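Local coordinates for putative TRAP PERIPLASMIC SOLUTE BINDING PROTEIN (PDB 4PBQ), which binds L-gulonate and probably delivers this or a related sugar acid to a TRAP transporter as its periplasmic solute-binding component, at residues A[26-31]-A[62-67]; A[159-164]-A[179-184]; A[101-106]-A[231-236]. All coordinates share one frame; numbering follows the deposited sequence.

Contact 1 (A[26-31]-A[62-67]); sequences IIKLGH and RLYPNN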
ATOM      1  N   ILE A  26      -6.239  13.534 -22.013  0.73 12.82           N
ATOM      2  CA  ILE A  26      -6.665  12.254 -21.508  0.73 10.81           C
ATOM      3  C   ILE A  26      -5.598  11.727 -20.574  0.73 11.65           C
ATOM      4  O   ILE A  26      -4.460  11.493 -20.991  0.73 13.22           O
ATOM      5  CB  ILE A  26      -6.894  11.246 -22.629  0.73 16.01           C
ATOM      6  CG1 ILE A  26      -8.012  11.744 -23.542  0.73 18.77           C
ATOM      7  CG2 ILE A  26      -7.272   9.911 -22.055  0.73 20.19           C
ATOM      8  CD1 ILE A  26      -8.111  10.978 -24.815  0.73 26.58           C
ATOM      9  N   ILE A  27      -5.981  11.588 -19.309  1.00 10.69           N
ATOM     10  CA  ILE A  27      -5.098  11.091 -18.262  1.00 12.77           C
ATOM     11  C   ILE A  27      -5.494   9.662 -17.871  1.00 10.11           C
ATOM     12  O   ILE A  27      -6.546   9.435 -17.280  1.00 12.07           O
ATOM     13  CB  ILE A  27      -5.179  12.038 -17.079  1.00 10.47           C
ATOM     14  CG1 ILE A  27      -4.527  13.369 -17.472  1.00 15.57           C
ATOM     15  CG2 ILE A  27      -4.493  11.464 -15.865  1.00 10.97           C
ATOM     16  CD1 ILE A  27      -4.697  14.440 -16.452  1.00 20.30           C
ATOM     17  N   LYS A  28      -4.648   8.691 -18.218  1.00  8.30           N
ATOM     18  CA  LYS A  28      -4.919   7.306 -17.881  1.00  7.54           C
ATOM     19  C   LYS A  28      -4.424   7.131 -16.455  1.00 10.18           C
ATOM     20  O   LYS A  28      -3.341   7.609 -16.124  1.00  9.84           O
ATOM     21  CB  LYS A  28      -4.165   6.325 -18.782  1.00  9.07           C
ATOM     22  CG  LYS A  28      -4.482   6.440 -20.266  1.00 13.50           C
ATOM     23  CD  LYS A  28      -3.825   5.310 -21.073  1.00 14.81           C
ATOM     24  CE  LYS A  28      -2.305   5.281 -20.934  1.00 20.74           C
ATOM     25  NZ  LYS A  28      -1.667   6.515 -21.445  1.00 16.55           N
ATOM     26  N   LEU A  29      -5.236   6.489 -15.636  1.00  6.16           N
ATOM     27  CA  LEU A  29      -4.921   6.284 -14.211  1.00  5.53           C
ATOM     28  C   LEU A  29      -4.985   4.803 -13.889  1.00  6.05           C
ATOM     29  O   LEU A  29      -6.065   4.174 -13.885  1.00  7.80           O
ATOM     30  CB  LEU A  29      -5.900   7.073 -13.339  1.00  5.63           C
ATOM     31  CG  LEU A  29      -5.506   7.195 -11.866  1.00  8.10           C
ATOM     32  CD1 LEU A  29      -6.327   8.321 -11.265  1.00  8.99           C
ATOM     33  CD2 LEU A  29      -5.688   5.907 -11.086  1.00 10.21           C
ATOM     34  N   GLY A  30      -3.822   4.217 -13.611  1.00  7.28           N
ATOM     35  CA  GLY A  30      -3.762   2.786 -13.387  1.00  5.53           C
ATOM     36  C   GLY A  30      -3.494   2.418 -11.940  1.00  5.52           C
ATOM     37  O   GLY A  30      -2.787   3.124 -11.254  1.00  5.86           O
ATOM     38  N   HIS A  31      -4.105   1.334 -11.487  1.00  6.07           N
ATOM     39  CA  HIS A  31      -3.806   0.808 -10.159  1.00  5.50           C
ATOM     40  C   HIS A  31      -4.035  -0.697 -10.113  1.00  6.28           C
ATOM     41  O   HIS A  31      -4.556  -1.292 -11.066  1.00  7.06           O
ATOM     42  CB  HIS A  31      -4.584   1.556  -9.078  1.00  7.01           C
ATOM     43  CG  HIS A  31      -6.053   1.325  -9.103  1.00  6.64           C
ATOM     44  ND1 HIS A  31      -6.675   0.351  -8.352  1.00  9.46           N
ATOM     45  CD2 HIS A  31      -7.036   1.977  -9.771  1.00  8.88           C
ATOM     46  CE1 HIS A  31      -7.979   0.415  -8.554  1.00 13.27           C
ATOM     47  NE2 HIS A  31      -8.218   1.389  -9.413  1.00  8.56           N
ATOM     48  N   ARG A  62      -9.262   8.637 -17.029  1.00 11.30           N
ATOM     49  CA  ARG A  62      -9.734   7.292 -17.411  1.00  8.04           C
ATOM     50  C   ARG A  62      -9.149   6.260 -16.420  1.00 10.97           C
ATOM     51  O   ARG A  62      -7.952   6.132 -16.323  1.00 10.31           O
ATOM     52  CB  ARG A  62      -9.319   6.933 -18.841  1.00 11.62           C
ATOM     53  CG  ARG A  62      -9.871   7.900 -19.883  1.00 21.03           C
ATOM     54  CD  ARG A  62      -9.774   7.310 -21.278  1.00 27.89           C
ATOM     55  NE  ARG A  62     -10.767   6.258 -21.490  1.00 25.64           N
ATOM     56  CZ  ARG A  62     -10.680   5.325 -22.435  1.00 34.34           C
ATOM     57  NH1 ARG A  62     -11.632   4.404 -22.557  1.00 28.49           N
ATOM     58  NH2 ARG A  62      -9.643   5.314 -23.267  1.00 29.75           N
ATOM     59  N   LEU A  63     -10.008   5.539 -15.712  1.00  9.70           N
ATOM     60  CA  LEU A  63      -9.570   4.621 -14.660  1.00  8.41           C
ATOM     61  C   LEU A  63      -9.280   3.214 -15.205  1.00  8.99           C
ATOM     62  O   LEU A  63     -10.033   2.662 -16.029  1.00 11.88           O
ATOM     63  CB  LEU A  63     -10.613   4.529 -13.542  1.00  9.49           C
ATOM     64  CG  LEU A  63     -11.010   5.888 -12.956  1.00 14.13           C
ATOM     65  CD1 LEU A  63     -11.969   5.691 -11.799  1.00 13.95           C
ATOM     66  CD2 LEU A  63      -9.781   6.701 -12.478  1.00 10.48           C
ATOM     67  N   TYR A  64      -8.189   2.639 -14.723  1.00  7.63           N
ATOM     68  CA  TYR A  64      -7.762   1.308 -15.129  1.00  7.37           C
ATOM     69  C   TYR A  64      -7.381   0.501 -13.885  1.00  6.71           C
ATOM     70  O   TYR A  64      -6.227   0.490 -13.470  1.00  6.29           O
ATOM     71  CB  TYR A  64      -6.561   1.399 -16.061  1.00  7.91           C
ATOM     72  CG  TYR A  64      -6.884   1.948 -17.443  1.00  6.67           C
ATOM     73  CD1 TYR A  64      -7.321   1.119 -18.478  1.00  7.21           C
ATOM     74  CD2 TYR A  64      -6.732   3.302 -17.713  1.00  7.81           C
ATOM     75  CE1 TYR A  64      -7.586   1.630 -19.755  1.00  8.90           C
ATOM     76  CE2 TYR A  64      -6.996   3.819 -18.979  1.00  7.44           C
ATOM     77  CZ  TYR A  64      -7.420   2.986 -19.988  1.00  9.95           C
ATOM     78  OH  TYR A  64      -7.668   3.526 -21.233  1.00 12.39           O
ATOM     79  N   PRO A  65      -8.358  -0.185 -13.290  1.00  8.22           N
ATOM     80  CA  PRO A  65      -8.084  -0.942 -12.074  1.00  7.38           C
ATOM     81  C   PRO A  65      -7.431  -2.297 -12.415  1.00  6.60           C
ATOM     82  O   PRO A  65      -7.197  -2.619 -13.573  1.00  7.94           O
ATOM     83  CB  PRO A  65      -9.480  -1.146 -11.504  1.00  8.34           C
ATOM     84  CG  PRO A  65     -10.343  -1.324 -12.772  1.00 10.59           C
ATOM     85  CD  PRO A  65      -9.767  -0.306 -13.725  1.00 10.10           C
ATOM     86  N   ASN A  66      -7.151  -3.076 -11.387  1.00  5.87           N
ATOM     87  CA  ASN A  66      -6.830  -4.487 -11.525  1.00  7.84           C
ATOM     88  C   ASN A  66      -5.692  -4.797 -12.515  1.00  7.15           C
ATOM     89  O   ASN A  66      -5.762  -5.768 -13.255  1.00  7.34           O
ATOM     90  CB  ASN A  66      -8.078  -5.263 -11.927  1.00 10.58           C
ATOM     91  CG  ASN A  66      -7.980  -6.728 -11.577  1.00 19.96           C
ATOM     92  OD1 ASN A  66      -7.187  -7.134 -10.705  1.00 18.11           O
ATOM     93  ND2 ASN A  66      -8.777  -7.544 -12.260  1.00 19.77           N
ATOM     94  N   ASN A  67      -4.651  -3.955 -12.502  1.00  7.97           N
ATOM     95  CA  ASN A  67      -3.439  -4.156 -13.294  1.00  5.47           C
ATOM     96  C   ASN A  67      -3.682  -4.154 -14.801  1.00  5.37           C
ATOM     97  O   ASN A  67      -2.875  -4.673 -15.573  1.00  8.15           O
ATOM     98  CB  ASN A  67      -2.747  -5.478 -12.903  1.00  7.38           C
ATOM     99  CG  ASN A  67      -2.434  -5.557 -11.437  1.00 13.59           C
ATOM    100  OD1 ASN A  67      -1.806  -4.686 -10.901  1.00  7.68           O
ATOM    101  ND2 ASN A  67      -2.911  -6.613 -10.774  1.00 22.01           N
TER

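Contact 2 (A[159-164]-A[179-184]); sequences DDFKGL and KAMNIN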
ATOM      1  N   ASP A 159       7.203 -19.766  16.755  1.00 17.33           N
ATOM      2  CA  ASP A 159       7.830 -20.972  16.227  1.00 18.54           C
ATOM      3  C   ASP A 159       7.099 -21.538  15.000  1.00 19.21           C
ATOM      4  O   ASP A 159       7.686 -22.300  14.233  1.00 20.78           O
ATOM      5  CB  ASP A 159       7.988 -22.049  17.311  1.00 22.09           C
ATOM      6  CG  ASP A 159       9.067 -21.698  18.325  1.00 36.50           C
ATOM      7  OD1 ASP A 159       9.993 -20.940  17.975  1.00 37.24           O
ATOM      8  OD2 ASP A 159       8.987 -22.173  19.472  1.00 43.59           O
ATOM      9  N   ASP A 160       5.841 -21.150  14.792  1.00 17.85           N
ATOM     10  CA  ASP A 160       5.083 -21.693  13.674  1.00 17.32           C
ATOM     11  C   ASP A 160       5.576 -21.135  12.337  1.00 21.07           C
ATOM     12  O   ASP A 160       5.317 -21.717  11.300  1.00 16.84           O
ATOM     13  CB  ASP A 160       3.583 -21.405  13.826  1.00 18.85           C
ATOM     14  CG  ASP A 160       2.941 -22.165  14.986  1.00 24.80           C
ATOM     15  OD1 ASP A 160       3.519 -23.161  15.462  1.00 22.56           O
ATOM     16  OD2 ASP A 160       1.828 -21.764  15.405  1.00 20.55           O
ATOM     17  N   PHE A 161       6.289 -20.013  12.358  1.00 14.36           N
ATOM     18  CA  PHE A 161       6.864 -19.452  11.133  1.00 16.35           C
ATOM     19  C   PHE A 161       7.935 -20.346  10.496  1.00 16.64           C
ATOM     20  O   PHE A 161       8.179 -20.249   9.275  1.00 17.17           O
ATOM     21  CB  PHE A 161       7.507 -18.109  11.441  1.00 13.00           C
ATOM     22  CG  PHE A 161       6.530 -16.997  11.689  1.00 13.23           C
ATOM     23  CD1 PHE A 161       5.320 -16.930  11.006  1.00 14.36           C
ATOM     24  CD2 PHE A 161       6.825 -16.008  12.608  1.00 18.58           C
ATOM     25  CE1 PHE A 161       4.442 -15.891  11.242  1.00 15.14           C
ATOM     26  CE2 PHE A 161       5.939 -14.957  12.825  1.00 14.95           C
ATOM     27  CZ  PHE A 161       4.771 -14.903  12.153  1.00 14.24           C
ATOM     28  N   LYS A 162       8.611 -21.170  11.299  1.00 18.92           N
ATOM     29  CA  LYS A 162       9.695 -22.002  10.771  1.00 18.80           C
ATOM     30  C   LYS A 162       9.168 -22.963   9.695  1.00 16.94           C
ATOM     31  O   LYS A 162       8.206 -23.689   9.913  1.00 22.69           O
ATOM     32  CB  LYS A 162      10.387 -22.766  11.908  1.00 21.59           C
ATOM     33  CG  LYS A 162      11.533 -23.642  11.452  1.00 31.87           C
ATOM     34  CD  LYS A 162      12.222 -24.325  12.633  1.00 39.05           C
ATOM     35  CE  LYS A 162      13.192 -23.380  13.333  1.00 49.80           C
ATOM     36  NZ  LYS A 162      14.432 -23.110  12.523  1.00 56.26           N
ATOM     37  N   GLY A 163       9.777 -22.933   8.516  1.00 19.90           N
ATOM     38  CA  GLY A 163       9.315 -23.769   7.424  1.00 18.72           C
ATOM     39  C   GLY A 163       8.267 -23.073   6.549  1.00 16.85           C
ATOM     40  O   GLY A 163       7.955 -23.551   5.465  1.00 19.70           O
ATOM     41  N   LEU A 164       7.715 -21.963   7.025  1.00 15.86           N
ATOM     42  CA  LEU A 164       6.670 -21.257   6.280  1.00 18.70           C
ATOM     43  C   LEU A 164       7.244 -20.604   5.027  1.00 19.34           C
ATOM     44  O   LEU A 164       8.261 -19.920   5.109  1.00 16.32           O
ATOM     45  CB  LEU A 164       6.019 -20.188   7.153  1.00 15.43           C
ATOM     46  CG  LEU A 164       4.817 -19.500   6.503  1.00 15.64           C
ATOM     47  CD1 LEU A 164       3.648 -20.469   6.307  1.00 15.77           C
ATOM     48  CD2 LEU A 164       4.410 -18.297   7.343  1.00 15.94           C
ATOM     49  N   LYS A 179      12.492 -12.720   6.642  1.00  9.31           N
ATOM     50  CA  LYS A 179      13.642 -13.436   7.205  1.00  9.21           C
ATOM     51  C   LYS A 179      13.817 -13.155   8.698  1.00  9.12           C
ATOM     52  O   LYS A 179      14.265 -14.018   9.465  1.00 10.64           O
ATOM     53  CB  LYS A 179      14.914 -13.099   6.418  1.00 12.96           C
ATOM     54  CG  LYS A 179      14.837 -13.597   4.948  1.00 12.02           C
ATOM     55  CD  LYS A 179      16.047 -13.226   4.136  1.00 20.82           C
ATOM     56  CE  LYS A 179      17.219 -14.113   4.531  1.00 24.86           C
ATOM     57  NZ  LYS A 179      18.222 -14.168   3.460  1.00 26.27           N
ATOM     58  N   ALA A 180      13.483 -11.948   9.132  1.00  9.08           N
ATOM     59  CA  ALA A 180      13.554 -11.623  10.559  1.00  9.41           C
ATOM     60  C   ALA A 180      12.528 -12.415  11.379  1.00 12.66           C
ATOM     61  O   ALA A 180      12.708 -12.616  12.589  1.00 12.47           O
ATOM     62  CB  ALA A 180      13.363 -10.108  10.781  1.00  9.48           C
HETATM   63  N   MSE A 181      11.452 -12.841  10.715  1.00 12.15           N
HETATM   64  CA  MSE A 181      10.411 -13.684  11.314  1.00 13.43           C
HETATM   65  C   MSE A 181      10.736 -15.185  11.229  1.00  9.79           C
HETATM   66  O   MSE A 181       9.971 -16.006  11.711  1.00 13.52           O
HETATM   67  CB  MSE A 181       9.051 -13.443  10.656  1.00 11.37           C
HETATM   68  CG  MSE A 181       8.505 -11.999  10.732  1.00 11.22           C
HETATM   69 SE   MSE A 181       8.340 -11.320  12.558  1.00 13.47          SE
HETATM   70  CE  MSE A 181       9.673  -9.907  12.508  1.00 11.96           C
ATOM     71  N   ASN A 182      11.889 -15.518  10.650  1.00  9.96           N
ATOM     72  CA  ASN A 182      12.300 -16.893  10.348  1.00 12.92           C
ATOM     73  C   ASN A 182      11.374 -17.547   9.316  1.00 13.91           C
ATOM     74  O   ASN A 182      11.218 -18.772   9.292  1.00 15.85           O
ATOM     75  CB  ASN A 182      12.400 -17.745  11.632  1.00 14.55           C
ATOM     76  CG  ASN A 182      13.373 -18.889  11.486  1.00 35.78           C
ATOM     77  OD1 ASN A 182      14.211 -18.888  10.585  1.00 35.97           O
ATOM     78  ND2 ASN A 182      13.279 -19.874  12.381  1.00 47.03           N
ATOM     79  N   ILE A 183      10.733 -16.701   8.501  1.00 10.22           N
ATOM     80  CA  ILE A 183       9.934 -17.134   7.358  1.00  9.31           C
ATOM     81  C   ILE A 183      10.820 -17.227   6.121  1.00 11.90           C
ATOM     82  O   ILE A 183      11.755 -16.447   5.988  1.00 12.73           O
ATOM     83  CB  ILE A 183       8.795 -16.127   7.097  1.00  9.68           C
ATOM     84  CG1 ILE A 183       7.791 -16.113   8.258  1.00  9.66           C
ATOM     85  CG2 ILE A 183       8.082 -16.442   5.774  1.00 12.53           C
ATOM     86  CD1 ILE A 183       6.806 -14.938   8.203  1.00 13.40           C
ATOM     87  N   ASN A 184      10.518 -18.170   5.212  1.00 11.80           N
ATOM     88  CA  ASN A 184      11.198 -18.262   3.907  1.00  9.33           C
ATOM     89  C   ASN A 184      10.421 -17.458   2.852  1.00 12.56           C
ATOM     90  O   ASN A 184       9.394 -17.918   2.391  1.00 12.55           O
ATOM     91  CB  ASN A 184      11.288 -19.717   3.432  1.00 12.15           C
ATOM     92  CG  ASN A 184      12.008 -20.622   4.434  1.00 25.67           C
ATOM     93  OD1 ASN A 184      12.970 -20.206   5.075  1.00 37.91           O
ATOM     94  ND2 ASN A 184      11.542 -21.861   4.567  1.00 34.14           N
TER
HETATM   95  O   HOH W   1      11.929 -21.065   8.049  1.00 28.62           O

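Contact 3 (A[101-106]-A[231-236]); sequences GVWEWP and FSPGLL. With 2UF (L-gulonate), chain D.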
ATOM      1  N   GLY A 101      10.082   4.255   1.120  1.00 11.10           N
ATOM      2  CA  GLY A 101       9.526   3.061   1.718  1.00 10.46           C
ATOM      3  C   GLY A 101       9.304   3.125   3.230  1.00  7.19           C
ATOM      4  O   GLY A 101       8.831   2.146   3.835  1.00  9.07           O
ATOM      5  N   VAL A 102       9.637   4.265   3.837  1.00  8.39           N
ATOM      6  CA  VAL A 102       9.640   4.386   5.292  1.00  9.30           C
ATOM      7  C   VAL A 102       8.276   4.088   5.925  1.00  9.83           C
ATOM      8  O   VAL A 102       8.222   3.558   7.029  1.00  9.78           O
ATOM      9  CB  VAL A 102      10.161   5.774   5.755  1.00  7.74           C
ATOM     10  CG1 VAL A 102       9.226   6.900   5.334  1.00 10.58           C
ATOM     11  CG2 VAL A 102      10.378   5.795   7.259  1.00 13.91           C
ATOM     12  N   TRP A 103       7.183   4.396   5.225  1.00  9.02           N
ATOM     13  CA  TRP A 103       5.847   4.261   5.824  1.00  7.48           C
ATOM     14  C   TRP A 103       5.482   2.815   6.109  1.00  7.35           C
ATOM     15  O   TRP A 103       4.615   2.581   6.926  1.00 10.25           O
ATOM     16  CB  TRP A 103       4.760   4.903   4.932  1.00 10.08           C
ATOM     17  CG  TRP A 103       5.208   6.206   4.398  1.00 10.07           C
ATOM     18  CD1 TRP A 103       5.441   6.534   3.087  1.00  8.42           C
ATOM     19  CD2 TRP A 103       5.519   7.381   5.163  1.00 13.03           C
ATOM     20  NE1 TRP A 103       5.889   7.832   2.999  1.00 11.91           N
ATOM     21  CE2 TRP A 103       5.939   8.369   4.262  1.00 12.44           C
ATOM     22  CE3 TRP A 103       5.485   7.690   6.530  1.00  9.48           C
ATOM     23  CZ2 TRP A 103       6.325   9.626   4.680  1.00 12.19           C
ATOM     24  CZ3 TRP A 103       5.867   8.957   6.933  1.00  8.95           C
ATOM     25  CH2 TRP A 103       6.285   9.897   6.023  1.00 12.36           C
ATOM     26  N   GLU A 104       6.137   1.877   5.418  1.00 10.66           N
ATOM     27  CA  GLU A 104       5.923   0.449   5.588  1.00  8.71           C
ATOM     28  C   GLU A 104       6.925  -0.207   6.558  1.00  6.63           C
ATOM     29  O   GLU A 104       6.932  -1.419   6.710  1.00  8.07           O
ATOM     30  CB  GLU A 104       5.950  -0.257   4.232  1.00 10.04           C
ATOM     31  CG  GLU A 104       4.627  -0.068   3.443  1.00  7.51           C
ATOM     32  CD  GLU A 104       4.676  -0.623   2.017  1.00  7.32           C
ATOM     33  OE1 GLU A 104       5.795  -0.704   1.450  1.00  7.57           O
ATOM     34  OE2 GLU A 104       3.603  -1.035   1.497  1.00  7.98           O
ATOM     35  N   TRP A 105       7.734   0.577   7.260  1.00  8.71           N
ATOM     36  CA  TRP A 105       8.585  -0.019   8.279  1.00  7.58           C
ATOM     37  C   TRP A 105       7.693  -0.640   9.363  1.00  9.73           C
ATOM     38  O   TRP A 105       6.672  -0.063   9.748  1.00  9.48           O
ATOM     39  CB  TRP A 105       9.557   1.010   8.846  1.00  9.91           C
ATOM     40  CG  TRP A 105      10.642   1.414   7.871  1.00 10.99           C
ATOM     41  CD1 TRP A 105      10.771   1.007   6.570  1.00 11.15           C
ATOM     42  CD2 TRP A 105      11.701   2.333   8.110  1.00 10.18           C
ATOM     43  NE1 TRP A 105      11.871   1.613   5.993  1.00 14.40           N
ATOM     44  CE2 TRP A 105      12.452   2.432   6.919  1.00 10.94           C
ATOM     45  CE3 TRP A 105      12.101   3.082   9.221  1.00 13.70           C
ATOM     46  CZ2 TRP A 105      13.580   3.239   6.820  1.00 14.83           C
ATOM     47  CZ3 TRP A 105      13.225   3.875   9.115  1.00 13.52           C
ATOM     48  CH2 TRP A 105      13.952   3.942   7.928  1.00 13.09           C
ATOM     49  N   PRO A 106       8.074  -1.818   9.880  1.00  8.73           N
ATOM     50  CA  PRO A 106       7.148  -2.558  10.763  1.00 13.20           C
ATOM     51  C   PRO A 106       6.825  -1.837  12.069  1.00 11.60           C
ATOM     52  O   PRO A 106       7.697  -1.225  12.691  1.00 13.38           O
ATOM     53  CB  PRO A 106       7.897  -3.871  11.021  1.00 10.66           C
ATOM     54  CG  PRO A 106       8.714  -4.050   9.796  1.00 16.01           C
ATOM     55  CD  PRO A 106       9.201  -2.663   9.458  1.00 13.28           C
ATOM     56  N   PHE A 231       2.038  -1.209   7.667  1.00  6.48           N
ATOM     57  CA  PHE A 231       0.915  -0.421   7.139  1.00  6.57           C
ATOM     58  C   PHE A 231       1.233  -0.011   5.714  1.00  8.60           C
ATOM     59  O   PHE A 231       2.272   0.575   5.461  1.00  8.46           O
ATOM     60  CB  PHE A 231       0.653   0.854   7.954  1.00  9.00           C
ATOM     61  CG  PHE A 231      -0.533   1.639   7.433  1.00  9.45           C
ATOM     62  CD1 PHE A 231      -1.828   1.345   7.855  1.00  9.54           C
ATOM     63  CD2 PHE A 231      -0.362   2.595   6.453  1.00 10.83           C
ATOM     64  CE1 PHE A 231      -2.928   2.051   7.325  1.00  9.07           C
ATOM     65  CE2 PHE A 231      -1.460   3.300   5.927  1.00  9.59           C
ATOM     66  CZ  PHE A 231      -2.731   3.012   6.360  1.00 10.36           C
ATOM     67  N   SER A 232       0.327  -0.290   4.780  1.00  8.20           N
ATOM     68  CA  SER A 232       0.538   0.043   3.374  1.00  6.10           C
ATOM     69  C   SER A 232      -0.343   1.209   2.915  1.00  8.16           C
ATOM     70  O   SER A 232      -1.563   1.065   2.820  1.00  8.37           O
ATOM     71  CB  SER A 232       0.235  -1.179   2.533  1.00  6.28           C
ATOM     72  OG  SER A 232       1.302  -2.112   2.537  1.00  7.27           O
ATOM     73  N   PRO A 233       0.270   2.352   2.620  1.00  8.95           N
ATOM     74  CA  PRO A 233      -0.474   3.451   1.988  1.00  6.01           C
ATOM     75  C   PRO A 233      -0.625   3.214   0.496  1.00  7.53           C
ATOM     76  O   PRO A 233       0.192   2.513  -0.099  1.00  9.63           O
ATOM     77  CB  PRO A 233       0.435   4.649   2.189  1.00 10.06           C
ATOM     78  CG  PRO A 233       1.657   4.165   2.824  1.00 18.32           C
ATOM     79  CD  PRO A 233       1.690   2.693   2.767  1.00  9.73           C
ATOM     80  N   GLY A 234      -1.662   3.804  -0.082  1.00  6.15           N
ATOM     81  CA  GLY A 234      -1.829   3.857  -1.526  1.00  6.01           C
ATOM     82  C   GLY A 234      -1.643   5.296  -1.994  1.00  7.85           C
ATOM     83  O   GLY A 234      -2.418   6.192  -1.633  1.00  8.76           O
ATOM     84  N   LEU A 235      -0.593   5.528  -2.777  1.00  7.08           N
ATOM     85  CA  LEU A 235      -0.206   6.870  -3.195  1.00  5.75           C
ATOM     86  C   LEU A 235      -0.883   7.242  -4.505  1.00  5.63           C
ATOM     87  O   LEU A 235      -0.692   6.571  -5.510  1.00  7.20           O
ATOM     88  CB  LEU A 235       1.317   6.947  -3.371  1.00  7.83           C
ATOM     89  CG  LEU A 235       2.191   7.130  -2.122  1.00 13.27           C
ATOM     90  CD1 LEU A 235       1.799   6.285  -0.998  1.00 18.11           C
ATOM     91  CD2 LEU A 235       3.660   6.864  -2.560  1.00 12.88           C
ATOM     92  N   LEU A 236      -1.655   8.324  -4.494  1.00  6.93           N
ATOM     93  CA  LEU A 236      -2.248   8.847  -5.723  1.00  6.73           C
ATOM     94  C   LEU A 236      -1.268   9.811  -6.330  1.00  6.60           C
ATOM     95  O   LEU A 236      -0.893  10.808  -5.702  1.00  8.50           O
ATOM     96  CB  LEU A 236      -3.535   9.599  -5.405  1.00  7.08           C
ATOM     97  CG  LEU A 236      -4.215  10.294  -6.573  1.00  7.23           C
ATOM     98  CD1 LEU A 236      -4.577   9.308  -7.676  1.00  9.61           C
ATOM     99  CD2 LEU A 236      -5.470  10.969  -6.041  1.00 11.92           C
TER
HETATM  100  O6A 2UF D 401       1.792  -6.597  -4.299  1.00  6.48           O
HETATM  101  C6  2UF D 401       1.602  -6.324  -3.106  1.00 10.19           C
HETATM  102  O6B 2UF D 401       1.522  -7.146  -2.181  1.00  8.56           O
HETATM  103  C5  2UF D 401       1.397  -4.834  -2.761  1.00  8.06           C
HETATM  104  O5  2UF D 401       0.583  -4.748  -1.612  1.00  5.42           O
HETATM  105  C4  2UF D 401       2.751  -4.139  -2.493  1.00  8.76           C
HETATM  106  O4  2UF D 401       3.533  -4.116  -3.699  1.00  6.81           O
HETATM  107  C3  2UF D 401       2.510  -2.708  -1.966  1.00  5.48           C
HETATM  108  O3  2UF D 401       1.574  -1.947  -2.805  1.00  5.86           O
HETATM  109  C2  2UF D 401       3.826  -1.918  -1.864  1.00  6.75           C
HETATM  110  O2  2UF D 401       3.511  -0.796  -1.062  1.00  6.20           O
HETATM  111  C1  2UF D 401       4.935  -2.726  -1.122  1.00  4.97           C
HETATM  112  O1  2UF D 401       6.056  -1.848  -0.935  1.00  6.69           O
HETATM  113  O   HOH W   2       4.268   0.416   8.582  1.00  9.56           O

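Contact 1 (A[26-31]-A[62-67])
Strands 26-30 and 62-64 run parallel, their axes 4.7 Å apart at closest approach and turned by 23°, with K28, L29 and G30 in register with R62, L63 and Y64. Donors come in turn from the two strands: R62 N to I27 O, L29 N to R62 O and Y64 N to L29 O, each at 2.8 Å, then H31 N to Y64 O. H31 O accepts N67 N at 3.0 Å, tying the turn after strand 62-64 to H31. On one face K28 crosses the Y64 ring, K28 CB 3.8 Å from Y64 CE2, before its bent chain carries NZ away to E85 and T83. The other face pairs L29 with L63 side by side, and helix 38-54 packs on them, L43 on L29 and Q44 on L63. H31 CG sits between the backbone N and the carbonyl carbon (chi1 68°), turning the imidazole back over P65: P65 CA sits 3.8 Å from the H31 centroid, 20° off the normal, a CH-pi contact. H40 of that helix hydrogen-bonds H31 NE2, consistent with a fixed ring rotation. Parallel neighbours joined through helix 38-54 form a beta-alpha-beta unit, the building block of the alpha/beta domains of periplasmic solute-binding proteins.

Contact 2 (A[159-164]-A[179-184])
Water 1 accepts from G163 N at 2.9 Å and donates to N182 O at 2.7 Å, and a longer bond of 3.3 Å to N184 OD1 completes its three protein partners. It thereby bridges two chain turns: the type II turn from F161 to L164, and the Schellman motif in which N182, at positive phi, ends helix 172-180. The direct polar link between the two segments is N184 N to L164 O, 2.9 Å long; it opens the pairing of strands 165-168 and 184-187, continued by a backbone bond between N184 and L166. Apolar contact centres on F161. I183 CD1 stands over one face of its ring, 4.0 Å from the centroid and 22° off the normal, a CH-pi contact; I183 reaches it because CG1 lies anti to the carbonyl carbon (chi1 -66°) while CG2 turns instead to L164 O. M181, present as selenomethionine, lies alongside the same ring, with M181 CB 3.9 Å from F161 CD2. Its selenium is farther off, 5.4 Å from the F161 centroid, an oblique Met-aromatic contact. L164 CD2 completes the packing against I183 CG1. Helix 292-312 covers this apolar side, F294 and M298 meeting F161 while A301 and S302 meet M181; strand 136-151 adds I149 against F161, and both segments lead into the parallel strand pair.

Contact 3 (A[101-106]-A[231-236])
E104 meets both S232 and the bound L-gulonate through its carboxylate. E104 OE1 accepts a hydrogen bond from O1 of the ligand at 2.7 Å, and E104 OE2 one from O2 at 2.6 Å, so the two oxygens hold neighbouring hydroxyls of the sugar acid. S232 OG donates to E104 OE2 as well, at 2.7 Å, arriving on the anti side and 23° out of the carboxylate plane. OE2 is thus gripped twice, which restrains rotation of the group. The chain of E104 is extended beyond CG (chi2 173°), carrying the carboxylate from the 3-10 segment 101-104 past F231 O toward the ligand. In the second shell, S232 OG also bonds R147 NH1, and R147 belongs to the sugar-acid pocket. W103 CB packs on P233 CG at 3.8 Å, holding the 3-10 segment against strand 231-236. Water 2 donates to W103 O and W105 O and accepts from F231 N, joining the backbones where W103 O and F231 O, both acceptors, approach without bonding. Two hydrogen bonds donated by ligand hydroxyls and one by a serine to one buried carboxylate are consistent with an ionised E104, and suggest that this part of the pocket suits a ligand offering donors at two adjacent carbons.

Contact 3 is fully buried, its centre about 6 Å from the chain's centre, whereas contacts 1 and 2 are partly buried, with centres about 17 and 23 Å out on opposite sides of it. Contacts 1 and 3 reach the same mixed sheet and touch: L29 CD1 packs 4.1 Å from L236 CD1. Contact 2 stands apart from contact 1, with nearest atoms about 21 Å away, but its nearest atoms come within about 6 Å of contact 3, whose segments flank it in sequence. Their chemistry follows position: a regular backbone ladder in 26-31/62-67, a water bridge and aromatic packing between turns in 159-164/179-184, and a carboxylate engaging ligand hydroxyls in 101-106/231-236.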